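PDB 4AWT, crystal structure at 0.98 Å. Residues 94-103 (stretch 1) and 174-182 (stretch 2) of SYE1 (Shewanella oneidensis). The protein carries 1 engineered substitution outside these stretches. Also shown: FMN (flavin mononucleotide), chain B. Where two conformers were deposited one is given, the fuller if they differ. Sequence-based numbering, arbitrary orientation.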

# COMPACT_ATOMS: atom_id res chain seq x y z
N GLY A 94 4.46 19.59 8.51
CA GLY A 94 5.84 19.06 8.52
C GLY A 94 5.81 17.55 8.42
O GLY A 94 5.95 16.89 9.41
N CYS A 95 5.60 17.00 7.26
CA CYS A 95 5.51 15.55 7.18
C CYS A 95 5.63 15.27 5.68
O CYS A 95 5.34 16.13 4.87
CB CYS A 95 4.25 14.93 7.75
SG CYS A 95 4.15 13.15 7.75
N ALA A 96 6.11 14.12 5.33
CA ALA A 96 6.18 13.62 3.95
C ALA A 96 5.04 12.64 3.72
O ALA A 96 4.67 11.89 4.61
CB ALA A 96 7.51 12.93 3.70
N ILE A 97 4.51 12.65 2.49
CA ILE A 97 3.41 11.76 2.18
C ILE A 97 3.58 11.19 0.76
O ILE A 97 3.82 11.94 -0.20
CB ILE A 97 2.06 12.44 2.37
CG1 ILE A 97 0.91 11.45 2.11
CG2 ILE A 97 1.90 13.73 1.59
CD1 ILE A 97 -0.47 11.93 2.55
N PHE A 98 3.46 9.87 0.67
CA PHE A 98 3.50 9.15 -0.60
C PHE A 98 2.11 8.63 -0.92
O PHE A 98 1.37 8.25 -0.01
CB PHE A 98 4.49 7.99 -0.56
CG PHE A 98 5.95 8.32 -0.81
CD1 PHE A 98 6.54 9.50 -0.37
CD2 PHE A 98 6.74 7.41 -1.50
CE1 PHE A 98 7.88 9.75 -0.61
CE2 PHE A 98 8.09 7.67 -1.74
CZ PHE A 98 8.66 8.83 -1.29
N ALA A 99 1.76 8.57 -2.20
CA ALA A 99 0.51 8.01 -2.65
C ALA A 99 0.68 6.54 -2.99
O ALA A 99 1.54 6.21 -3.80
CB ALA A 99 -0.01 8.72 -3.90
N GLN A 100 -0.15 5.66 -2.43
CA GLN A 100 -0.07 4.24 -2.77
C GLN A 100 -0.91 3.97 -4.02
O GLN A 100 -2.12 3.94 -3.98
CB GLN A 100 -0.51 3.33 -1.64
CG GLN A 100 -0.22 1.89 -2.05
CD GLN A 100 -0.77 0.86 -1.13
OE1 GLN A 100 -2.00 0.77 -0.92
NE2 GLN A 100 0.10 0.02 -0.59
N LEU A 101 -0.23 3.75 -5.15
CA LEU A 101 -0.91 3.50 -6.42
C LEU A 101 -1.41 2.06 -6.46
O LEU A 101 -0.62 1.12 -6.29
CB LEU A 101 0.02 3.77 -7.58
CG LEU A 101 0.68 5.13 -7.61
CD1 LEU A 101 1.51 5.28 -8.89
CD2 LEU A 101 -0.33 6.26 -7.50
N TRP A 102 -2.71 1.91 -6.71
CA TRP A 102 -3.38 0.63 -6.52
C TRP A 102 -4.01 0.11 -7.82
O TRP A 102 -4.77 0.82 -8.48
CB TRP A 102 -4.49 0.76 -5.48
CG TRP A 102 -4.83 -0.47 -4.72
CD1 TRP A 102 -4.25 -1.70 -4.70
CD2 TRP A 102 -5.87 -0.51 -3.74
NE1 TRP A 102 -4.86 -2.50 -3.77
CE2 TRP A 102 -5.84 -1.78 -3.15
CE3 TRP A 102 -6.80 0.44 -3.28
CZ2 TRP A 102 -6.71 -2.13 -2.11
CZ3 TRP A 102 -7.64 0.07 -2.25
CH2 TRP A 102 -7.59 -1.16 -1.70
N HIS A 103 -3.78 -1.17 -8.09
CA HIS A 103 -4.61 -1.95 -9.01
C HIS A 103 -4.84 -3.28 -8.32
O HIS A 103 -3.90 -4.02 -8.03
CB HIS A 103 -3.99 -2.15 -10.39
CG HIS A 103 -4.97 -2.65 -11.42
ND1 HIS A 103 -5.78 -3.67 -11.23
CD2 HIS A 103 -5.22 -2.10 -12.63
CE1 HIS A 103 -6.52 -3.81 -12.31
NE2 HIS A 103 -6.21 -2.87 -13.19
N GLY A 174 0.69 16.99 -5.34
CA GLY A 174 1.60 17.42 -4.29
C GLY A 174 2.15 16.33 -3.41
O GLY A 174 2.75 16.62 -2.39
N PHE A 175 1.97 15.06 -3.78
CA PHE A 175 2.65 14.01 -3.04
C PHE A 175 4.15 14.12 -3.21
O PHE A 175 4.66 14.58 -4.24
CB PHE A 175 2.18 12.62 -3.49
CG PHE A 175 0.78 12.27 -3.06
CD1 PHE A 175 0.56 11.74 -1.79
CD2 PHE A 175 -0.30 12.43 -3.88
CE1 PHE A 175 -0.71 11.37 -1.38
CE2 PHE A 175 -1.58 12.04 -3.48
CZ PHE A 175 -1.77 11.50 -2.23
N ASP A 176 4.89 13.64 -2.21
CA ASP A 176 6.32 13.58 -2.27
C ASP A 176 6.85 12.39 -3.04
O ASP A 176 8.03 12.37 -3.41
CB ASP A 176 6.87 13.57 -0.83
CG ASP A 176 6.46 14.83 -0.10
OD1 ASP A 176 6.91 15.91 -0.52
OD2 ASP A 176 5.67 14.72 0.87
N GLY A 177 6.03 11.42 -3.28
CA GLY A 177 6.41 10.19 -3.97
C GLY A 177 5.21 9.30 -4.09
O GLY A 177 4.09 9.66 -3.68
N ILE A 178 5.45 8.11 -4.65
CA ILE A 178 4.44 7.09 -4.75
C ILE A 178 4.97 5.78 -4.18
O ILE A 178 6.17 5.53 -4.21
CB ILE A 178 3.92 6.90 -6.19
CG1 ILE A 178 4.95 6.31 -7.15
CG2 ILE A 178 3.36 8.21 -6.69
CD1 ILE A 178 5.06 4.81 -7.20
N GLU A 179 4.04 4.96 -3.71
CA GLU A 179 4.32 3.58 -3.34
C GLU A 179 3.54 2.71 -4.28
O GLU A 179 2.31 2.80 -4.39
CB GLU A 179 3.89 3.28 -1.90
CG GLU A 179 4.25 1.87 -1.49
CD GLU A 179 3.80 1.53 -0.07
OE1 GLU A 179 4.56 1.93 0.87
OE2 GLU A 179 2.75 0.90 0.10
N LEU A 180 4.23 1.80 -4.98
CA LEU A 180 3.55 0.81 -5.81
C LEU A 180 3.04 -0.31 -4.93
O LEU A 180 3.82 -1.02 -4.30
CB LEU A 180 4.52 0.26 -6.83
CG LEU A 180 3.97 -0.84 -7.73
CD1 LEU A 180 2.77 -0.32 -8.54
CD2 LEU A 180 5.07 -1.38 -8.63
N HIS A 181 1.72 -0.52 -4.91
CA HIS A 181 1.16 -1.65 -4.16
C HIS A 181 1.38 -2.91 -5.00
O HIS A 181 0.61 -3.18 -5.92
CB HIS A 181 -0.30 -1.45 -3.85
CG HIS A 181 -0.81 -2.37 -2.79
ND1 HIS A 181 -0.12 -3.44 -2.36
CD2 HIS A 181 -1.95 -2.23 -2.05
CE1 HIS A 181 -0.84 -3.98 -1.39
NE2 HIS A 181 -1.93 -3.28 -1.17
N ALA A 182 2.41 -3.68 -4.70
CA ALA A 182 2.69 -4.94 -5.32
C ALA A 182 2.55 -6.09 -4.34
O ALA A 182 3.12 -7.17 -4.54
CB ALA A 182 4.07 -4.92 -5.99
N1 FMN B . -2.35 -2.16 3.06
C2 FMN B . -2.09 -1.60 1.88
O2 FMN B . -1.00 -1.80 1.28
N3 FMN B . -3.02 -0.77 1.28
C4 FMN B . -4.25 -0.48 1.86
O4 FMN B . -4.99 0.37 1.29
C4A FMN B . -4.55 -1.16 3.04
N5 FMN B . -5.79 -1.00 3.64
C5A FMN B . -5.90 -1.35 5.01
C6 FMN B . -7.01 -0.97 5.73
C7 FMN B . -7.15 -1.27 7.11
C7M FMN B . -8.34 -0.71 7.85
C8 FMN B . -6.16 -1.99 7.71
C8M FMN B . -6.21 -2.32 9.19
C9 FMN B . -5.02 -2.39 6.98
C9A FMN B . -4.87 -2.07 5.63
N10 FMN B . -3.71 -2.41 4.92
C10 FMN B . -3.52 -1.90 3.65
C1' FMN B . -2.62 -3.12 5.61
C2' FMN B . -1.80 -2.21 6.54
O2' FMN B . -1.03 -1.29 5.79
C3' FMN B . -0.82 -2.99 7.40
O3' FMN B . 0.20 -3.60 6.62
C4' FMN B . -1.46 -4.05 8.31
O4' FMN B . -2.62 -3.56 8.96
C5' FMN B . -0.47 -4.66 9.28
O5' FMN B . 0.05 -3.67 10.19
P FMN B . -0.58 -3.55 11.67
O1P FMN B . -1.99 -3.04 11.50
O2P FMN B . -0.53 -4.92 12.29
O3P FMN B . 0.33 -2.54 12.34
O HOH W 1 -0.90 -1.41 -7.30
O HOH W 2 -1.10 -4.50 -7.76

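How are the two backbones joined? They run side by side as parallel strands, and the bonds alternate along the ladder. Ala-99 N donates to Gly-177 O (3.0 Å), and Ala-99 O accepts from Glu-179 N (2.8 Å). Glu-179 O then accepts from Leu-101 N (2.8 Å), and Leu-101 O from His-181 N (3.2 Å). Ala-99, Glu-179 and Leu-101 thus have both amide and carbonyl paired across the contact.

What secures the end before the ladder? Asp-176 grips Ile-97 twice: its OD2 accepts from Ile-97 N at 2.9 Å, while its own N donates to Ile-97 O at 2.8 Å. A carboxylate thereby supplies the acceptor on one side and the main chain the donor on the other; OD2 is also hydrogen-bonded elsewhere in the structure.

How is the polar chain of Gln-100 satisfied in a buried site? Extended through chi1 and chi2, both t, it reaches the flavin with its amide. FMN N3 donates to Gln-100 OE1 (2.9 Å), and Gln-100 NE2 donates to FMN O2 (2.8 Å). NE2 also donates to Glu-179 OE2 (2.9 Å), so one amide serves cofactor and neighbouring strand together. Glu-179 OE1 is bonded elsewhere.

Which residues fill the space around these bonds? Ala-99 CB lies over the face of the Phe-175 ring, 3.5 Å from its centroid; the methyl fits where the ring comes close. On that same side of the sheet, Leu-101 CG packs against Ile-178 CB at 4.0 Å. On the other, Gly-177 CA sits over the Phe-98 ring, 3.5 Å from its centroid, and a CB there would clash with Phe-98 CZ.

What links the strands beyond the last rung? Water 1 lies 2.7 Å from both Leu-101 O and His-181 O, and its oxygen accepts from His-103 N at 3.0 Å.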